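Local coordinates for protein D-galactonate dehydratase family member RspA (Pantoea ananatis, PDB 3T6C) that dehydrates D-gluconate to 2-dehydro-3-deoxy-D-gluconate with low activity in vitro, using one magnesium ion per subunit, as a member of the mandelate racemase/muconate lactonizing enzyme family, at residues Ala80-Leu83 with Ile84-Pro88; Arg250-Pro253 with Ile254-Ile257; Leu299-Asn302 with Val303-Lys307; Ala335-Ser338 with Glu339-Val343. All blocks are in the same frame, centred on the assembly; numbering follows the deposited sequence. Where two conformers were deposited one is given.

Contact 1: Ala80-Leu83 with Ile84-Pro88; sequences APFL and IGKDP
Lys-86 reaches back over the end of helix 68-83 and uses its ammonium group twice on one residue, Phe-82. NZ donates to the backbone oxygen, with Lys-86 NZ and Phe-82 O 2.9 Å apart. The same nitrogen sits over the middle of the phenyl ring, 3.4 Å from the ring centroid of Phe-82, a cation-pi contact that lies 11° off the ring normal. A lysine suits the place because its chain, fully extended beyond CG, spans the gap from the loop to the helix end, where carbonyl oxygens have run out of helical N-H partners. The positive charge probably also suits the carbonyl-rich C-terminus. Phe-82 cooperates by holding CG anti to its own N (chi1 177°), which turns the ring to the side from which the ammonium comes.

The chain reverses in a type II beta turn from Leu-83 to Lys-86, closed by the bond from Lys-86 N to Leu-83 O at 3.0 Å. Gly-85 takes its third position, where the backbone needs a positive phi (88°). The last helical bond, Ile-84 N to Ala-80 O, is weak, and a water bridges Pro-81 O and Ile-84 O. Outside these bonds, Ile-84 lays CG1 against Ala-80 O at 3.3 Å.

Leu-83 turns to the interior, meeting Ile-29 and Val-32 of strand 29-37, Ile-94 of helix 91-100 and Ile-117 of helix 108-129, while Phe-82 packs on Ser-97 and Ala-98 of helix 91-100; the turn backbone also bonds to Ile-29.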
loop_
_atom_site.group_PDB
_atom_site.type_symbol
_atom_site.label_atom_id
_atom_site.label_comp_id
_atom_site.label_asym_id
_atom_site.label_seq_id
_atom_site.Cartn_x
_atom_site.Cartn_y
_atom_site.Cartn_z
ATOM N N ALA A 80 10.750 -27.213 35.648
ATOM C CA ALA A 80 11.143 -27.358 37.055
ATOM C C ALA A 80 12.669 -27.672 37.164
ATOM O O ALA A 80 13.387 -26.913 37.808
ATOM C CB ALA A 80 10.284 -28.458 37.748
ATOM N N PRO A 81 13.179 -28.759 36.510
ATOM C CA PRO A 81 14.618 -29.010 36.630
ATOM C C PRO A 81 15.473 -27.875 36.059
ATOM O O PRO A 81 16.598 -27.607 36.536
ATOM C CB PRO A 81 14.841 -30.342 35.865
ATOM C CG PRO A 81 13.569 -30.555 35.050
ATOM C CD PRO A 81 12.471 -29.860 35.822
ATOM N N PHE A 82 14.956 -27.205 35.022
ATOM C CA PHE A 82 15.657 -26.058 34.398
ATOM C C PHE A 82 15.898 -24.951 35.415
ATOM O O PHE A 82 16.878 -24.187 35.298
ATOM C CB PHE A 82 14.748 -25.559 33.270
ATOM C CG PHE A 82 15.241 -24.325 32.544
ATOM C CD1 PHE A 82 14.692 -23.076 32.807
ATOM C CD2 PHE A 82 16.158 -24.439 31.517
ATOM C CE1 PHE A 82 15.099 -21.923 32.112
ATOM C CE2 PHE A 82 16.585 -23.309 30.801
ATOM C CZ PHE A 82 16.053 -22.042 31.076
ATOM N N LEU A 83 14.986 -24.786 36.369
ATOM C CA LEU A 83 15.077 -23.649 37.312
ATOM C C LEU A 83 15.871 -23.860 38.587
ATOM O O LEU A 83 16.344 -22.893 39.213
ATOM C CB LEU A 83 13.672 -23.203 37.745
ATOM C CG LEU A 83 12.837 -22.647 36.593
ATOM C CD1 LEU A 83 11.395 -22.566 36.986
ATOM C CD2 LEU A 83 13.384 -21.259 36.211
ATOM N N ILE A 84 16.097 -25.116 38.959
ATOM C CA ILE A 84 16.642 -25.359 40.266
ATOM C C ILE A 84 18.055 -24.762 40.350
ATOM O O ILE A 84 18.881 -24.949 39.428
ATOM C CB ILE A 84 16.671 -26.873 40.595
ATOM C CG1 ILE A 84 15.269 -27.485 40.502
ATOM C CG2 ILE A 84 17.289 -27.046 42.000
ATOM C CD1 ILE A 84 14.249 -26.785 41.382
ATOM N N GLY A 85 18.308 -24.026 41.444
ATOM C CA GLY A 85 19.567 -23.370 41.720
ATOM C C GLY A 85 19.689 -21.986 41.152
ATOM O O GLY A 85 20.677 -21.308 41.444
ATOM N N LYS A 86 18.744 -21.557 40.317
ATOM C CA LYS A 86 18.777 -20.196 39.740
ATOM C C LYS A 86 18.254 -19.102 40.630
ATOM O O LYS A 86 17.394 -19.351 41.474
ATOM C CB LYS A 86 18.014 -20.182 38.405
ATOM C CG LYS A 86 18.794 -20.980 37.349
ATOM C CD LYS A 86 18.047 -21.031 36.032
ATOM C CE LYS A 86 18.899 -21.819 35.024
ATOM N NZ LYS A 86 18.131 -22.068 33.763
ATOM N N ASP A 87 18.799 -17.884 40.459
ATOM C CA ASP A 87 18.329 -16.709 41.217
ATOM C C ASP A 87 16.979 -16.262 40.627
ATOM O O ASP A 87 16.919 -15.904 39.454
ATOM C CB ASP A 87 19.375 -15.589 41.065
ATOM C CG ASP A 87 19.038 -14.350 41.833
ATOM O OD1 ASP A 87 17.909 -14.236 42.367
ATOM O OD2 ASP A 87 19.928 -13.459 41.879
ATOM N N PRO A 88 15.892 -16.307 41.407
ATOM C CA PRO A 88 14.564 -15.878 40.898
ATOM C C PRO A 88 14.490 -14.386 40.553
ATOM O O PRO A 88 13.521 -13.982 39.933
ATOM C CB PRO A 88 13.606 -16.239 42.054
ATOM C CG PRO A 88 14.495 -16.131 43.302
ATOM C CD PRO A 88 15.860 -16.647 42.845
HETATM O O HOH W 1 18.911 -26.191 37.112
#

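Contact 2: Arg250-Pro253 with Ile254-Ile257; sequences RITP and INAI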
loop_
_atom_site.group_PDB
_atom_site.type_symbol
_atom_site.label_atom_id
_atom_site.label_comp_id
_atom_site.label_asym_id
_atom_site.label_seq_id
_atom_site.Cartn_x
_atom_site.Cartn_y
_atom_site.Cartn_z
ATOM N N ARG A 250 -18.106 -18.340 15.809
ATOM C CA ARG A 250 -19.120 -19.317 15.395
ATOM C C ARG A 250 -19.744 -19.047 14.041
ATOM O O ARG A 250 -20.665 -19.761 13.646
ATOM C CB ARG A 250 -20.232 -19.397 16.451
ATOM C CG ARG A 250 -19.799 -20.072 17.723
ATOM C CD ARG A 250 -19.620 -21.553 17.499
ATOM N NE ARG A 250 -19.270 -22.307 18.724
ATOM C CZ ARG A 250 -19.943 -23.346 19.206
ATOM N NH1 ARG A 250 -21.072 -23.790 18.636
ATOM N NH2 ARG A 250 -19.456 -23.973 20.282
ATOM N N ILE A 251 -19.286 -18.032 13.308
ATOM C CA ILE A 251 -19.906 -17.690 12.022
ATOM C C ILE A 251 -18.813 -17.372 10.990
ATOM O O ILE A 251 -17.636 -17.186 11.361
ATOM C CB ILE A 251 -20.877 -16.476 12.137
ATOM C CG1 ILE A 251 -20.136 -15.260 12.690
ATOM C CG2 ILE A 251 -22.050 -16.817 13.112
ATOM C CD1 ILE A 251 -21.101 -14.094 13.063
ATOM N N THR A 252 -19.173 -17.325 9.723
ATOM C CA THR A 252 -18.158 -16.989 8.715
ATOM C C THR A 252 -17.751 -15.519 8.800
ATOM O O THR A 252 -18.530 -14.691 9.304
ATOM C CB THR A 252 -18.680 -17.201 7.276
ATOM O OG1 THR A 252 -19.776 -16.327 7.022
ATOM C CG2 THR A 252 -19.065 -18.690 7.027
ATOM N N PRO A 253 -16.558 -15.156 8.298
ATOM C CA PRO A 253 -16.146 -13.755 8.476
ATOM C C PRO A 253 -17.109 -12.725 7.869
ATOM O O PRO A 253 -17.407 -11.701 8.509
ATOM C CB PRO A 253 -14.746 -13.714 7.818
ATOM C CG PRO A 253 -14.184 -15.165 8.030
ATOM C CD PRO A 253 -15.455 -16.040 7.836
ATOM N N ILE A 254 -17.633 -12.984 6.678
ATOM C CA ILE A 254 -18.476 -11.993 6.066
ATOM C C ILE A 254 -19.758 -11.852 6.901
ATOM O O ILE A 254 -20.305 -10.749 7.069
ATOM C CB ILE A 254 -18.739 -12.323 4.598
ATOM C CG1 ILE A 254 -19.496 -11.196 3.904
ATOM C CG2 ILE A 254 -19.531 -13.604 4.485
ATOM C CD1 ILE A 254 -18.750 -9.871 3.839
ATOM N N ASN A 255 -20.289 -12.971 7.415
ATOM C CA ASN A 255 -21.477 -12.874 8.300
ATOM C C ASN A 255 -21.171 -12.165 9.615
ATOM O O ASN A 255 -22.032 -11.454 10.161
ATOM C CB ASN A 255 -22.134 -14.231 8.530
ATOM C CG ASN A 255 -22.780 -14.807 7.264
ATOM O OD1 ASN A 255 -23.145 -14.082 6.325
ATOM N ND2 ASN A 255 -22.951 -16.097 7.255
ATOM N N ALA A 256 -19.918 -12.252 10.086
ATOM C CA ALA A 256 -19.538 -11.465 11.260
ATOM C C ALA A 256 -19.453 -9.974 10.952
ATOM O O ALA A 256 -19.760 -9.185 11.808
ATOM C CB ALA A 256 -18.182 -11.919 11.779
ATOM N N ILE A 257 -19.022 -9.618 9.745
ATOM C CA ILE A 257 -18.992 -8.213 9.327
ATOM C C ILE A 257 -20.426 -7.697 9.307
ATOM O O ILE A 257 -20.708 -6.627 9.884
ATOM C CB ILE A 257 -18.315 -8.046 7.964
ATOM C CG1 ILE A 257 -16.854 -8.443 8.103
ATOM C CG2 ILE A 257 -18.476 -6.600 7.447
ATOM C CD1 ILE A 257 -16.001 -8.423 6.788
HETATM O O HOH W 2 -21.937 -17.967 9.126
#
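The amide of Asn-255 lies against the hydroxyl of Thr-252, the N-cap of helix 253-262, with Asn-255 ND2 3.2 Å from Thr-252 OG1 at an angle too poor for a hydrogen bond. ND2 of Asn-255 donates one N-H to a water 2.8 Å away, which also accepts from Thr-252 N, so a single water ties the cap backbone to the asparagine side chain.

Capping itself comes from Thr-252, whose OG1 stands between its backbone N and carbonyl carbon (chi1 63°), a rotation that points the hydroxyl along the helix start, at Asn-255 N; that bond is weak, at 3.4 Å between Asn-255 N and Thr-252 OG1. Pro-253 fits the first turn of the helix because its nitrogen has no hydrogen to offer and needs no acceptor; its ring packs on Asn-279 and Trp-282. Firmer helical bonds follow, from Ala-256 N to Thr-252 O and from Ile-257 N to Pro-253 O, both 2.9 Å.

Thr-252 and Asn-255 also touch Arg-344 and Pro-293 of a neighbouring subunit. Ile-254 and Ile-257 pack on Met-285 of helix 283-289 in their own chain and reach the same neighbouring subunit as well. Ahead of the cap, Ile-251 folds back on the helix in a hydrophobic staple, which pairs the residue before the N-cap with the fourth residue after it: Ile-251 CD1 lies 3.9 Å from Ala-256 CB.

Contact 3: Leu299-Asn302 with Val303-Lys307; sequences LFVN and VNEWK
Glu-305 holds CG beside its backbone N (chi1 -64°) and runs on extended, which carries its carboxylate back from the first turn of helix 303-311 to the chain ahead of it. Asn-302, with CG anti to its own N (chi1 -168°), sends OD1 forward over the helix start. The two form a capping box with Asn-302 as N-cap: OD1 accepts from Asn-304 N at 2.9 Å, and Glu-305 OE1 takes a weak bond from Asn-302 N at 3.1 Å. Asparagine and glutamate suit these posts because each offers an acceptor to N-H groups at the helix N-terminus, and a negative charge there is probably favourable.

Glu-305 OE1 also receives the firmer bond from Val-301 N, at 2.8 Å, so one carboxylate oxygen gathers two successive amides, which is consistent with a well-held bend. The other oxygen, OE2, reaches ND2 of Asn-302 in a neighbouring subunit, a bond repeated in the reverse sense, so that the capping box is part of a subunit interface. Asn-304 likewise turns its ND2 to Pro-277 O of that subunit, and a water links it to Asn-302 OD1.

The loop directly follows Glu-298, a ligand of magnesium. On the apolar side, Phe-300 supplies a broad surface: Glu-305 CB rests over one face, 4.0 Å from the ring centroid of Phe-300. Alongside, Phe-300 CD2 meets Trp-306 CB at 3.6 Å.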
loop_
_atom_site.group_PDB
_atom_site.type_symbol
_atom_site.label_atom_id
_atom_site.label_comp_id
_atom_site.label_asym_id
_atom_site.label_seq_id
_atom_site.Cartn_x
_atom_site.Cartn_y
_atom_site.Cartn_z
ATOM N N LEU A 299 -7.901 -16.762 22.501
ATOM C CA LEU A 299 -7.213 -17.927 21.924
ATOM C C LEU A 299 -5.740 -17.680 21.557
ATOM O O LEU A 299 -5.043 -18.621 21.184
ATOM C CB LEU A 299 -7.946 -18.399 20.644
ATOM C CG LEU A 299 -9.156 -19.283 20.927
ATOM C CD1 LEU A 299 -10.031 -19.405 19.667
ATOM C CD2 LEU A 299 -8.650 -20.711 21.338
ATOM N N PHE A 300 -5.273 -16.426 21.596
ATOM C CA PHE A 300 -3.956 -16.145 21.009
ATOM C C PHE A 300 -2.785 -16.717 21.814
ATOM O O PHE A 300 -2.826 -16.798 23.056
ATOM C CB PHE A 300 -3.730 -14.637 20.918
ATOM C CG PHE A 300 -4.611 -13.932 19.921
ATOM C CD1 PHE A 300 -5.340 -14.598 18.936
ATOM C CD2 PHE A 300 -4.694 -12.545 19.970
ATOM C CE1 PHE A 300 -6.116 -13.882 17.994
ATOM C CE2 PHE A 300 -5.425 -11.824 19.038
ATOM C CZ PHE A 300 -6.170 -12.465 18.068
ATOM N N VAL A 301 -1.893 -17.349 21.080
ATOM C CA VAL A 301 -0.630 -17.908 21.596
ATOM C C VAL A 301 0.639 -17.344 20.970
ATOM O O VAL A 301 1.770 -17.850 21.276
ATOM C CB VAL A 301 -0.683 -19.449 21.510
ATOM C CG1 VAL A 301 -1.751 -20.035 22.433
ATOM C CG2 VAL A 301 -0.975 -19.900 20.066
ATOM N N ASN A 302 0.525 -16.423 20.016
ATOM C CA ASN A 302 1.668 -16.135 19.145
ATOM C C ASN A 302 1.639 -14.639 18.780
ATOM O O ASN A 302 0.561 -14.099 18.440
ATOM C CB ASN A 302 1.502 -16.991 17.875
ATOM C CG ASN A 302 2.764 -17.032 16.996
ATOM O OD1 ASN A 302 3.370 -15.981 16.678
ATOM N ND2 ASN A 302 3.203 -18.244 16.653
ATOM N N VAL A 303 2.805 -13.995 18.787
ATOM C CA VAL A 303 2.902 -12.581 18.437
ATOM C C VAL A 303 2.376 -12.295 17.007
ATOM O O VAL A 303 1.828 -11.194 16.720
ATOM C CB VAL A 303 4.370 -12.092 18.598
ATOM C CG1 VAL A 303 5.324 -12.882 17.679
ATOM C CG2 VAL A 303 4.493 -10.554 18.316
ATOM N N ASN A 304 2.542 -13.260 16.088
ATOM C CA ASN A 304 2.054 -13.074 14.714
ATOM C C ASN A 304 0.515 -13.103 14.596
ATOM O O ASN A 304 -0.040 -12.751 13.543
ATOM C CB ASN A 304 2.700 -14.109 13.799
ATOM C CG ASN A 304 4.036 -13.638 13.302
ATOM O OD1 ASN A 304 4.096 -12.620 12.631
ATOM N ND2 ASN A 304 5.102 -14.335 13.645
ATOM N N GLU A 305 -0.175 -13.457 15.689
ATOM C CA GLU A 305 -1.619 -13.242 15.797
ATOM C C GLU A 305 -1.961 -11.837 16.288
ATOM O O GLU A 305 -2.694 -11.113 15.636
ATOM C CB GLU A 305 -2.259 -14.261 16.755
ATOM C CG GLU A 305 -2.104 -15.693 16.209
ATOM C CD GLU A 305 -2.436 -16.795 17.217
ATOM O OE1 GLU A 305 -2.144 -16.583 18.429
ATOM O OE2 GLU A 305 -2.946 -17.875 16.797
ATOM N N TRP A 306 -1.489 -11.479 17.479
ATOM C CA TRP A 306 -1.938 -10.232 18.110
ATOM C C TRP A 306 -1.278 -8.944 17.593
ATOM O O TRP A 306 -1.951 -7.889 17.483
ATOM C CB TRP A 306 -1.863 -10.300 19.631
ATOM C CG TRP A 306 -0.569 -10.763 20.267
ATOM C CD1 TRP A 306 -0.304 -12.025 20.692
ATOM C CD2 TRP A 306 0.585 -9.981 20.599
ATOM N NE1 TRP A 306 0.966 -12.103 21.268
ATOM C CE2 TRP A 306 1.527 -10.857 21.187
ATOM C CE3 TRP A 306 0.927 -8.644 20.415
ATOM C CZ2 TRP A 306 2.790 -10.423 21.628
ATOM C CZ3 TRP A 306 2.205 -8.202 20.891
ATOM C CH2 TRP A 306 3.092 -9.092 21.462
ATOM N N LYS A 307 -0.004 -9.023 17.197
ATOM C CA LYS A 307 0.707 -7.782 16.877
ATOM C C LYS A 307 0.100 -7.051 15.666
ATOM O O LYS A 307 -0.158 -5.842 15.741
ATOM C CB LYS A 307 2.222 -8.056 16.711
ATOM C CG LYS A 307 3.014 -6.710 16.571
ATOM C CD LYS A 307 4.513 -7.090 16.418
ATOM C CE LYS A 307 5.362 -5.880 16.115
ATOM N NZ LYS A 307 4.991 -5.245 14.822
HETATM O O HOH W 3 5.998 -16.145 15.707
#

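Contact 4: Ala335-Ser338 with Glu339-Val343; sequences AIYS and ELNGV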
loop_
_atom_site.group_PDB
_atom_site.type_symbol
_atom_site.label_atom_id
_atom_site.label_comp_id
_atom_site.label_asym_id
_atom_site.label_seq_id
_atom_site.Cartn_x
_atom_site.Cartn_y
_atom_site.Cartn_z
ATOM N N ALA A 335 0.157 -5.236 26.986
ATOM C CA ALA A 335 -0.651 -4.120 27.461
ATOM C C ALA A 335 -0.032 -2.787 26.992
ATOM O O ALA A 335 -0.739 -1.874 26.579
ATOM C CB ALA A 335 -0.750 -4.187 28.987
ATOM N N ILE A 336 1.282 -2.669 27.102
ATOM C CA ILE A 336 2.019 -1.463 26.644
ATOM C C ILE A 336 1.946 -1.293 25.118
ATOM O O ILE A 336 1.687 -0.179 24.610
ATOM C CB ILE A 336 3.468 -1.532 27.124
ATOM C CG1 ILE A 336 3.485 -1.224 28.630
ATOM C CG2 ILE A 336 4.358 -0.544 26.289
ATOM C CD1 ILE A 336 4.826 -1.535 29.301
ATOM N N TYR A 337 2.124 -2.377 24.392
ATOM C CA TYR A 337 2.020 -2.281 22.925
ATOM C C TYR A 337 0.609 -1.796 22.524
ATOM O O TYR A 337 0.447 -0.982 21.621
ATOM C CB TYR A 337 2.316 -3.666 22.312
ATOM C CG TYR A 337 2.783 -3.555 20.881
ATOM C CD1 TYR A 337 4.131 -3.368 20.618
ATOM C CD2 TYR A 337 1.890 -3.631 19.821
ATOM C CE1 TYR A 337 4.602 -3.206 19.334
ATOM C CE2 TYR A 337 2.358 -3.449 18.515
ATOM C CZ TYR A 337 3.696 -3.223 18.290
ATOM O OH TYR A 337 4.156 -3.092 16.991
ATOM N N SER A 338 -0.400 -2.283 23.239
ATOM C CA SER A 338 -1.785 -1.836 23.034
ATOM C C SER A 338 -1.951 -0.364 23.394
ATOM O O SER A 338 -2.541 0.426 22.595
ATOM C CB SER A 338 -2.740 -2.702 23.881
ATOM O OG SER A 338 -2.633 -4.052 23.466
ATOM N N GLU A 339 -1.395 0.037 24.548
ATOM C CA GLU A 339 -1.519 1.406 25.028
ATOM C C GLU A 339 -1.053 2.401 23.976
ATOM O O GLU A 339 -1.704 3.433 23.727
ATOM C CB GLU A 339 -0.636 1.534 26.301
ATOM C CG GLU A 339 -0.600 2.960 26.892
ATOM C CD GLU A 339 0.430 3.101 28.029
ATOM O OE1 GLU A 339 0.930 2.080 28.560
ATOM O OE2 GLU A 339 0.760 4.254 28.345
ATOM N N LEU A 340 0.095 2.124 23.374
ATOM C CA LEU A 340 0.680 3.085 22.421
ATOM C C LEU A 340 -0.087 3.110 21.093
ATOM O O LEU A 340 0.093 4.036 20.293
ATOM C CB LEU A 340 2.174 2.774 22.218
ATOM C CG LEU A 340 3.222 3.335 23.230
ATOM C CD1 LEU A 340 2.794 3.186 24.681
ATOM C CD2 LEU A 340 4.604 2.702 23.026
ATOM N N ASN A 341 -0.902 2.081 20.849
ATOM C CA ASN A 341 -1.829 2.032 19.694
ATOM C C ASN A 341 -3.257 2.448 20.028
ATOM O O ASN A 341 -4.146 2.256 19.212
ATOM C CB ASN A 341 -1.774 0.620 19.057
ATOM C CG ASN A 341 -0.543 0.484 18.207
ATOM O OD1 ASN A 341 -0.500 1.071 17.103
ATOM N ND2 ASN A 341 0.499 -0.213 18.724
ATOM N N GLY A 342 -3.504 2.912 21.258
ATOM C CA GLY A 342 -4.877 3.310 21.617
ATOM C C GLY A 342 -5.829 2.152 21.832
ATOM O O GLY A 342 -7.077 2.341 21.865
ATOM N N VAL A 343 -5.276 0.947 22.030
ATOM C CA VAL A 343 -6.101 -0.249 22.258
ATOM C C VAL A 343 -6.146 -0.547 23.766
ATOM O O VAL A 343 -5.133 -0.372 24.449
ATOM C CB VAL A 343 -5.436 -1.431 21.505
ATOM C CG1 VAL A 343 -6.135 -2.774 21.888
ATOM C CG2 VAL A 343 -5.571 -1.186 19.991
#
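Tyr-337 and Asn-341 stand side by side at the C-terminal end of helix 328-340, Asn-341 just past its last turn, pointing the same way, with ring and amide planes 37° apart. ND2 of Asn-341 lies obliquely to the ring, 3.7 Å from Tyr-337 CE2, and bends back to the backbone, donating to Tyr-337 O at 3.0 Å with that oxygen near the amide plane. CG of Asn-341 lies beside its own N (chi1 -78°), which keeps the amide close to the helix end.

Ile-336 and Glu-339 form a second pair, their side chains running together with 4.2 Å between Ile-336 CG1 and Glu-339 OE1. The carboxylate continues to Lys-333 of a neighbouring subunit in a salt bridge.

On another side Val-343 returns toward the helix and sets its CB 3.8 Å from Ser-338 CB. A Schellman motif makes this return: Gly-342 adopts positive phi (74°), easy without a side chain, Val-343 N binds Ser-338 O at 2.8 Å, and Gly-342 N binds Glu-339 O at 3.1 Å. Serine is small enough for valine to come close, and its OG bonds to Ile-334 O.

Asn-341 ND2 thus serves a carbonyl at the helix end and also donates to Tyr-337 OH of the neighbouring subunit, while OD1 accepts from Lys-313 and from Lys-307 of that subunit. Donating and accepting at once, the amide joins the helix C-terminus to the interface.

Overall arrangement
All four contacts lie at helix ends, two at N-termini (contacts 2 and 3) and two at C-termini (contacts 1 and 4). Contact 1, in the N-terminal domain, is the most exposed, its centre about 28 Å from that of the chain, and its helix end is met by a lysine side chain. The other three belong to the barrel domain and are largely buried. Contact 3 caps with asparagine and carboxylate where contact 2 uses a threonine hydroxyl, while contact 4 leaves its helix through a glycine with positive phi. Contacts 3 and 4 touch through Lys-307 and Tyr-337, and both meet the same neighbouring subunit; contacts 1 and 2 lie on opposite sides of the chain's centre.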